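Local coordinates for mannosephosphate isomerase, putative (PDB 1ZX5), which probably catalyses, as a zinc-dependent type 1 mannose-6-phosphate isomerase, the interconversion of D-mannose 6-phosphate and D-fructose 6-phosphate, at residues V100-L110 with E202-T210; R75-I85 with K292-V300. All coordinates share one frame; numbering follows the deposited sequence.

Contact 1: residues V100-L110 with E202-T210; sequences VHPSDKAAESL and EKVKKVLNT. With EDO (1,2-ethanediol), chain D.
V207 stands between V100 and the helix 104-109, and its two methyl groups divide the work. With CG1 anti to the carbonyl carbon (chi1 -48°), that methyl is turned to A106 and L110, meeting A106 CB at 3.8 Å and, four residues on, L110 CD1 at 3.9 Å; P102 CB touches the same methyl. CG2 is left to face V100, coming within 3.8 Å of V100 CG1. The other branch of V100, CG2, reaches L208 CD1 at 4.2 Å, the two side chains crossing at about a right angle.

At the far end L110 is forked between three partners. While CD1 rests on V207, its CD2 lies 3.5 Å from K206 CD and also touches K203 CD, so two lysines present their aliphatic stems and not their amino groups. K203 bends at chi2 as it passes the leucine, and its NZ goes on to a salt bridge with E112; K206 keeps an extended chain. Cutting L110 back to an alanine is likely to strip K206 and K203 of the methyl their CD atoms rest on and to open a gap beside V207 CG1.

The helix itself starts at S103, the N-cap, whose OG accepts from A106 N at 3.1 Å; this fixes the first turn that carries A106 CB toward V207. A 1,2-ethanediol, probably from the crystallisation liquor, takes the backbone N-H of D104 through O2.

No hydrogen bond or salt bridge joins 100-110 to 202-210: cohesion between them is apolar, from methyl groups and lysine methylenes, with lysine charges kept at the margin.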
# COMPACT_ATOMS: atom_id res chain seq x y z
N VAL A 100 9.70 5.70 10.30
CA VAL A 100 10.63 4.75 9.73
C VAL A 100 10.14 3.34 10.09
O VAL A 100 9.55 3.13 11.15
CB VAL A 100 12.11 5.00 10.24
CG1 VAL A 100 12.22 4.92 11.76
CG2 VAL A 100 13.12 4.05 9.57
N HIS A 101 10.37 2.40 9.19
CA HIS A 101 9.99 1.00 9.39
C HIS A 101 11.21 0.13 9.66
O HIS A 101 12.27 0.37 9.08
CB HIS A 101 9.28 0.47 8.14
CG HIS A 101 8.05 1.25 7.77
ND1 HIS A 101 7.02 1.47 8.65
CD2 HIS A 101 7.69 1.82 6.60
CE1 HIS A 101 6.07 2.18 8.05
NE2 HIS A 101 6.45 2.40 6.80
N PRO A 102 11.05 -0.89 10.53
CA PRO A 102 12.11 -1.87 10.73
C PRO A 102 12.15 -2.93 9.61
O PRO A 102 11.12 -3.20 8.97
CB PRO A 102 11.70 -2.54 12.05
CG PRO A 102 10.21 -2.49 12.03
CD PRO A 102 9.85 -1.19 11.34
N SER A 103 13.32 -3.52 9.38
CA SER A 103 13.43 -4.75 8.59
C SER A 103 12.88 -5.94 9.38
O SER A 103 12.60 -5.82 10.57
CB SER A 103 14.89 -5.00 8.23
OG SER A 103 15.67 -5.16 9.40
N ASP A 104 12.74 -7.08 8.71
CA ASP A 104 12.41 -8.35 9.38
C ASP A 104 13.37 -8.66 10.51
O ASP A 104 12.96 -9.07 11.59
CB ASP A 104 12.44 -9.51 8.38
CG ASP A 104 11.20 -9.56 7.50
OD1 ASP A 104 10.21 -8.84 7.78
OD2 ASP A 104 11.23 -10.31 6.50
N LYS A 105 14.65 -8.46 10.23
CA LYS A 105 15.72 -8.69 11.18
C LYS A 105 15.61 -7.77 12.40
O LYS A 105 15.73 -8.22 13.54
CB LYS A 105 17.05 -8.48 10.45
CG LYS A 105 18.28 -9.02 11.12
CD LYS A 105 19.43 -9.12 10.10
CE LYS A 105 20.75 -9.61 10.74
NZ LYS A 105 21.24 -8.68 11.80
N ALA A 106 15.38 -6.47 12.15
CA ALA A 106 15.25 -5.49 13.22
C ALA A 106 13.98 -5.72 14.05
O ALA A 106 14.03 -5.64 15.27
CB ALA A 106 15.26 -4.07 12.66
N ALA A 107 12.87 -6.03 13.39
CA ALA A 107 11.60 -6.29 14.08
C ALA A 107 11.73 -7.50 15.02
O ALA A 107 11.25 -7.48 16.16
CB ALA A 107 10.47 -6.49 13.07
N GLU A 108 12.42 -8.54 14.53
CA GLU A 108 12.68 -9.75 15.29
C GLU A 108 13.58 -9.48 16.51
O GLU A 108 13.33 -9.98 17.61
CB GLU A 108 13.30 -10.82 14.37
CG GLU A 108 13.83 -12.04 15.10
CD GLU A 108 14.44 -13.07 14.15
OE1 GLU A 108 15.60 -13.48 14.38
OE2 GLU A 108 13.76 -13.44 13.17
N SER A 109 14.61 -8.67 16.28
CA SER A 109 15.55 -8.25 17.31
C SER A 109 14.89 -7.36 18.38
O SER A 109 15.23 -7.43 19.58
CB SER A 109 16.69 -7.50 16.62
OG SER A 109 17.54 -6.93 17.58
N LEU A 110 13.95 -6.52 17.95
CA LEU A 110 13.13 -5.70 18.85
C LEU A 110 12.03 -6.49 19.56
O LEU A 110 11.39 -5.97 20.47
CB LEU A 110 12.51 -4.52 18.08
CG LEU A 110 13.46 -3.40 17.64
CD1 LEU A 110 12.78 -2.38 16.70
CD2 LEU A 110 14.03 -2.71 18.86
N GLU A 202 13.68 5.31 21.11
CA GLU A 202 14.53 4.14 21.32
C GLU A 202 14.47 3.15 20.15
O GLU A 202 15.49 2.54 19.83
CB GLU A 202 14.20 3.42 22.63
CG GLU A 202 14.65 4.17 23.88
CD GLU A 202 16.17 4.36 23.96
OE1 GLU A 202 16.91 3.35 23.98
OE2 GLU A 202 16.62 5.54 24.01
N LYS A 203 13.29 3.01 19.54
CA LYS A 203 13.10 2.16 18.38
C LYS A 203 13.69 2.80 17.13
O LYS A 203 14.34 2.12 16.34
CB LYS A 203 11.61 1.84 18.14
CG LYS A 203 10.82 1.28 19.32
CD LYS A 203 11.30 -0.08 19.77
CE LYS A 203 10.43 -0.64 20.91
NZ LYS A 203 9.36 -1.56 20.37
N VAL A 204 13.44 4.09 16.94
CA VAL A 204 14.02 4.87 15.84
C VAL A 204 15.54 4.70 15.78
O VAL A 204 16.09 4.41 14.72
CB VAL A 204 13.66 6.39 15.94
CG1 VAL A 204 14.44 7.20 14.91
CG2 VAL A 204 12.15 6.60 15.76
N LYS A 205 16.21 4.85 16.92
CA LYS A 205 17.67 4.76 16.99
C LYS A 205 18.21 3.41 16.50
O LYS A 205 19.25 3.34 15.86
CB LYS A 205 18.17 5.00 18.41
CG LYS A 205 18.05 6.44 18.88
CD LYS A 205 18.88 6.68 20.15
CE LYS A 205 18.31 5.93 21.34
NZ LYS A 205 18.95 6.32 22.65
N LYS A 206 17.47 2.35 16.79
CA LYS A 206 17.86 1.00 16.38
C LYS A 206 17.65 0.65 14.90
O LYS A 206 18.28 -0.28 14.39
CB LYS A 206 17.14 -0.00 17.28
CG LYS A 206 17.75 -0.00 18.69
CD LYS A 206 16.98 -0.90 19.62
CE LYS A 206 17.62 -0.96 21.00
NZ LYS A 206 16.60 -1.50 21.97
N VAL A 207 16.79 1.39 14.20
CA VAL A 207 16.43 1.00 12.82
C VAL A 207 16.74 2.08 11.79
O VAL A 207 16.79 1.79 10.60
CB VAL A 207 14.93 0.55 12.70
CG1 VAL A 207 14.58 -0.46 13.80
CG2 VAL A 207 13.98 1.74 12.75
N LEU A 208 16.95 3.31 12.23
CA LEU A 208 17.06 4.45 11.33
C LEU A 208 18.36 4.46 10.51
O LEU A 208 19.47 4.35 11.07
CB LEU A 208 16.91 5.78 12.09
CG LEU A 208 17.00 7.06 11.26
CD1 LEU A 208 15.85 7.15 10.24
CD2 LEU A 208 17.05 8.30 12.16
N ASN A 209 18.21 4.58 9.19
CA ASN A 209 19.33 4.86 8.29
C ASN A 209 19.65 6.36 8.37
O ASN A 209 18.88 7.20 7.89
CB ASN A 209 18.99 4.43 6.86
CG ASN A 209 20.17 4.52 5.89
OD1 ASN A 209 21.21 5.12 6.18
ND2 ASN A 209 20.00 3.95 4.70
N THR A 210 20.78 6.69 8.98
CA THR A 210 21.19 8.08 9.17
C THR A 210 22.07 8.62 8.03
O THR A 210 22.48 9.78 8.07
CB THR A 210 21.94 8.27 10.51
OG1 THR A 210 23.00 7.31 10.60
CG2 THR A 210 20.97 8.12 11.70
C1 EDO D . 11.20 -6.88 4.34
O1 EDO D . 9.90 -7.15 4.89
C2 EDO D . 12.00 -6.13 5.39
O2 EDO D . 13.22 -6.83 5.66

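Contact 2: residues R75-I85 with K292-V300; sequences RAAEKFSKFPI and KIVRIYLKV. With ACY (acetic acid), chain E.
L298 spreads its forked end over the 75-85 loop, with CD2 3.7 Å from P84 CG and CD1 3.9 Å from A76 CB. Its CG lies anti to the carbonyl carbon (chi1 -54°), which directs both methyls into the loop; CD2 also meets I85 CG2, and L73 of helix 61-73 touches the leucine as well. Two residues earlier on the strand, I296 CG2 meets I85 CD1 at 4.0 Å, the two side chains slanting past each other.

F80 is held flat inside its own loop: P84 CB sits over the centre of one ring face and K79 CG over the centre of the opposite face. From this clamp the ring brings CE2 to 4.2 Å from L298 CB. K79 leaves its backbone with CG anti to N (chi1 -179°) and continues fully extended, which carries NZ to K299 O at 2.7 Å. The amine lies above the carbonyl plane, 41° out of it, and it has a weak second acceptor in E228 O. This is the single hydrogen bond between 75-85 and 292-300, a lysine gripping a main-chain oxygen close to the C terminus.

Beyond it V300 is flanked by R75, whose NH1 lies 3.4 Å from V300 CG1; R75 NH2 hydrogen-bonds G246 O. At the other end of the strand, K292 pairs with D236 and an acetate, probably from the crystallisation liquor.

The final strand of the antiparallel sheet in the C-terminal cupin region thus ends against a loop of the catalytic region, an interface between two units consistent with the cupin architecture of type 1 phosphomannose isomerases.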
# COMPACT_ATOMS: atom_id res chain seq x y z
N ARG A 75 1.21 -19.88 -7.60
CA ARG A 75 2.65 -20.17 -7.64
C ARG A 75 3.41 -19.54 -6.47
O ARG A 75 4.55 -19.93 -6.20
CB ARG A 75 3.26 -19.73 -8.98
CG ARG A 75 2.70 -20.49 -10.19
CD ARG A 75 3.46 -20.18 -11.49
NE ARG A 75 3.46 -18.75 -11.80
CZ ARG A 75 4.53 -17.95 -11.71
NH1 ARG A 75 5.71 -18.43 -11.33
NH2 ARG A 75 4.41 -16.66 -12.01
N ALA A 76 2.77 -18.60 -5.77
CA ALA A 76 3.35 -17.94 -4.60
C ALA A 76 3.03 -18.66 -3.28
O ALA A 76 3.43 -18.20 -2.21
CB ALA A 76 2.89 -16.48 -4.53
N ALA A 77 2.31 -19.78 -3.36
CA ALA A 77 1.87 -20.52 -2.17
C ALA A 77 3.03 -21.06 -1.34
O ALA A 77 2.97 -21.01 -0.11
CB ALA A 77 0.91 -21.63 -2.54
N GLU A 78 4.08 -21.56 -1.99
CA GLU A 78 5.25 -22.06 -1.25
C GLU A 78 6.05 -20.92 -0.60
O GLU A 78 6.52 -21.06 0.53
CB GLU A 78 6.14 -22.98 -2.10
CG GLU A 78 6.52 -22.48 -3.51
CD GLU A 78 6.82 -23.63 -4.48
OE1 GLU A 78 7.57 -24.57 -4.10
OE2 GLU A 78 6.31 -23.59 -5.64
N LYS A 79 6.15 -19.79 -1.31
CA LYS A 79 6.91 -18.64 -0.81
C LYS A 79 6.29 -17.97 0.42
O LYS A 79 7.01 -17.55 1.32
CB LYS A 79 7.11 -17.61 -1.93
CG LYS A 79 7.90 -16.37 -1.52
CD LYS A 79 8.29 -15.56 -2.73
CE LYS A 79 9.03 -14.31 -2.32
NZ LYS A 79 9.36 -13.47 -3.50
N PHE A 80 4.97 -17.86 0.46
CA PHE A 80 4.31 -17.15 1.55
C PHE A 80 3.41 -18.07 2.36
O PHE A 80 2.51 -18.69 1.80
CB PHE A 80 3.45 -16.00 1.00
CG PHE A 80 4.23 -14.98 0.21
CD1 PHE A 80 5.14 -14.13 0.83
CD2 PHE A 80 4.03 -14.86 -1.17
CE1 PHE A 80 5.84 -13.18 0.09
CE2 PHE A 80 4.72 -13.91 -1.91
CZ PHE A 80 5.63 -13.07 -1.29
N SER A 81 3.64 -18.15 3.67
CA SER A 81 2.77 -18.93 4.54
C SER A 81 1.74 -18.07 5.27
O SER A 81 0.68 -18.57 5.67
CB SER A 81 3.58 -19.78 5.53
OG SER A 81 4.44 -18.97 6.30
N LYS A 82 2.05 -16.79 5.47
CA LYS A 82 1.07 -15.83 5.98
C LYS A 82 0.67 -14.91 4.83
O LYS A 82 1.40 -14.79 3.85
CB LYS A 82 1.64 -14.98 7.12
CG LYS A 82 2.30 -15.77 8.25
CD LYS A 82 2.73 -14.83 9.39
CE LYS A 82 3.68 -15.54 10.38
NZ LYS A 82 3.34 -17.00 10.49
N PHE A 83 -0.48 -14.25 4.98
CA PHE A 83 -0.93 -13.32 3.96
C PHE A 83 0.15 -12.26 3.74
O PHE A 83 0.57 -11.60 4.69
CB PHE A 83 -2.29 -12.71 4.32
CG PHE A 83 -2.95 -12.02 3.16
CD1 PHE A 83 -3.75 -12.75 2.28
CD2 PHE A 83 -2.78 -10.65 2.95
CE1 PHE A 83 -4.36 -12.13 1.20
CE2 PHE A 83 -3.39 -10.02 1.88
CZ PHE A 83 -4.19 -10.75 0.99
N PRO A 84 0.64 -12.14 2.50
CA PRO A 84 1.89 -11.44 2.19
C PRO A 84 1.90 -9.91 2.17
O PRO A 84 2.96 -9.31 2.31
CB PRO A 84 2.26 -12.00 0.82
CG PRO A 84 0.95 -12.37 0.19
CD PRO A 84 0.03 -12.75 1.30
N ILE A 85 0.74 -9.28 2.00
CA ILE A 85 0.69 -7.83 1.77
C ILE A 85 -0.45 -7.12 2.49
O ILE A 85 -1.44 -7.74 2.92
CB ILE A 85 0.61 -7.47 0.22
CG1 ILE A 85 -0.64 -8.08 -0.44
CG2 ILE A 85 1.90 -7.88 -0.53
CD1 ILE A 85 -0.88 -7.60 -1.91
N LYS A 292 -7.64 3.94 -16.08
CA LYS A 292 -6.37 3.48 -15.53
C LYS A 292 -6.67 2.55 -14.39
O LYS A 292 -7.38 2.92 -13.45
CB LYS A 292 -5.50 4.66 -15.06
CG LYS A 292 -5.14 5.60 -16.20
CD LYS A 292 -4.15 6.63 -15.78
CE LYS A 292 -4.12 7.78 -16.79
NZ LYS A 292 -3.42 7.37 -18.03
N ILE A 293 -6.16 1.33 -14.50
CA ILE A 293 -6.40 0.33 -13.48
C ILE A 293 -5.02 -0.11 -12.96
O ILE A 293 -4.09 -0.30 -13.74
CB ILE A 293 -7.28 -0.85 -14.04
CG1 ILE A 293 -7.79 -1.77 -12.91
CG2 ILE A 293 -6.57 -1.63 -15.18
CD1 ILE A 293 -8.97 -2.67 -13.34
N VAL A 294 -4.89 -0.22 -11.65
CA VAL A 294 -3.64 -0.62 -11.04
C VAL A 294 -3.68 -2.11 -10.79
O VAL A 294 -4.62 -2.61 -10.15
CB VAL A 294 -3.39 0.14 -9.70
CG1 VAL A 294 -2.00 -0.22 -9.13
CG2 VAL A 294 -3.54 1.67 -9.89
N ARG A 295 -2.68 -2.83 -11.28
CA ARG A 295 -2.55 -4.25 -10.99
C ARG A 295 -1.47 -4.45 -9.92
O ARG A 295 -0.32 -4.08 -10.11
CB ARG A 295 -2.20 -5.04 -12.25
CG ARG A 295 -2.30 -6.53 -12.06
CD ARG A 295 -1.92 -7.30 -13.33
NE ARG A 295 -0.50 -7.21 -13.65
CZ ARG A 295 0.42 -8.13 -13.36
NH1 ARG A 295 1.68 -7.93 -13.72
NH2 ARG A 295 0.08 -9.26 -12.73
N ILE A 296 -1.86 -5.05 -8.80
CA ILE A 296 -0.96 -5.35 -7.70
C ILE A 296 -0.73 -6.86 -7.74
O ILE A 296 -1.67 -7.63 -7.84
CB ILE A 296 -1.55 -4.87 -6.33
CG1 ILE A 296 -1.89 -3.37 -6.40
CG2 ILE A 296 -0.61 -5.20 -5.15
CD1 ILE A 296 -2.88 -2.88 -5.32
N TYR A 297 0.52 -7.29 -7.69
CA TYR A 297 0.82 -8.70 -7.87
C TYR A 297 1.92 -9.15 -6.92
O TYR A 297 2.74 -8.35 -6.47
CB TYR A 297 1.23 -8.98 -9.34
CG TYR A 297 2.34 -8.09 -9.82
CD1 TYR A 297 3.68 -8.47 -9.65
CD2 TYR A 297 2.06 -6.86 -10.42
CE1 TYR A 297 4.71 -7.65 -10.07
CE2 TYR A 297 3.10 -6.03 -10.85
CZ TYR A 297 4.42 -6.43 -10.67
OH TYR A 297 5.46 -5.63 -11.09
N LEU A 298 1.92 -10.44 -6.62
CA LEU A 298 2.98 -11.06 -5.83
C LEU A 298 4.11 -11.46 -6.77
O LEU A 298 3.90 -11.71 -7.95
CB LEU A 298 2.44 -12.26 -5.07
CG LEU A 298 1.21 -12.02 -4.18
CD1 LEU A 298 0.82 -13.31 -3.47
CD2 LEU A 298 1.44 -10.86 -3.18
N LYS A 299 5.33 -11.47 -6.24
CA LYS A 299 6.48 -11.89 -6.99
C LYS A 299 7.05 -13.17 -6.38
O LYS A 299 7.20 -13.28 -5.16
CB LYS A 299 7.54 -10.79 -7.02
CG LYS A 299 7.21 -9.65 -7.96
CD LYS A 299 8.19 -8.52 -7.80
CE LYS A 299 9.55 -8.87 -8.40
NZ LYS A 299 10.58 -7.87 -8.02
N VAL A 300 7.36 -14.11 -7.26
CA VAL A 300 7.85 -15.42 -6.87
C VAL A 300 9.10 -15.75 -7.70
O VAL A 300 10.22 -15.75 -7.18
CB VAL A 300 6.78 -16.51 -7.09
CG1 VAL A 300 6.48 -16.66 -8.57
CG2 VAL A 300 7.24 -17.85 -6.51
C ACY E . 0.08 6.29 -16.43
O ACY E . -0.64 7.30 -16.58
OXT ACY E . -0.16 5.17 -16.94
CH3 ACY E . 1.31 6.43 -15.60

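In the fold
From the N terminus, the chain first passes helix 61-73 and enters the 75-85 loop, against which the C-terminal strand 291-298 later packs; contact 2 therefore closes a loop with 206 residues between its segments. Strand 85-92 follows, and soon afterwards 100-110 begins contact 1, which closes after 91 intervening residues, when helix 201-207 arrives. The smaller closure lies wholly within the larger, without crossing it. Contact 1 joins two helical excursions from the region built around the six-stranded sheet, whereas contact 2 ties that region to the C-terminal sheets. Their centres are 25 Å apart, and they do not touch.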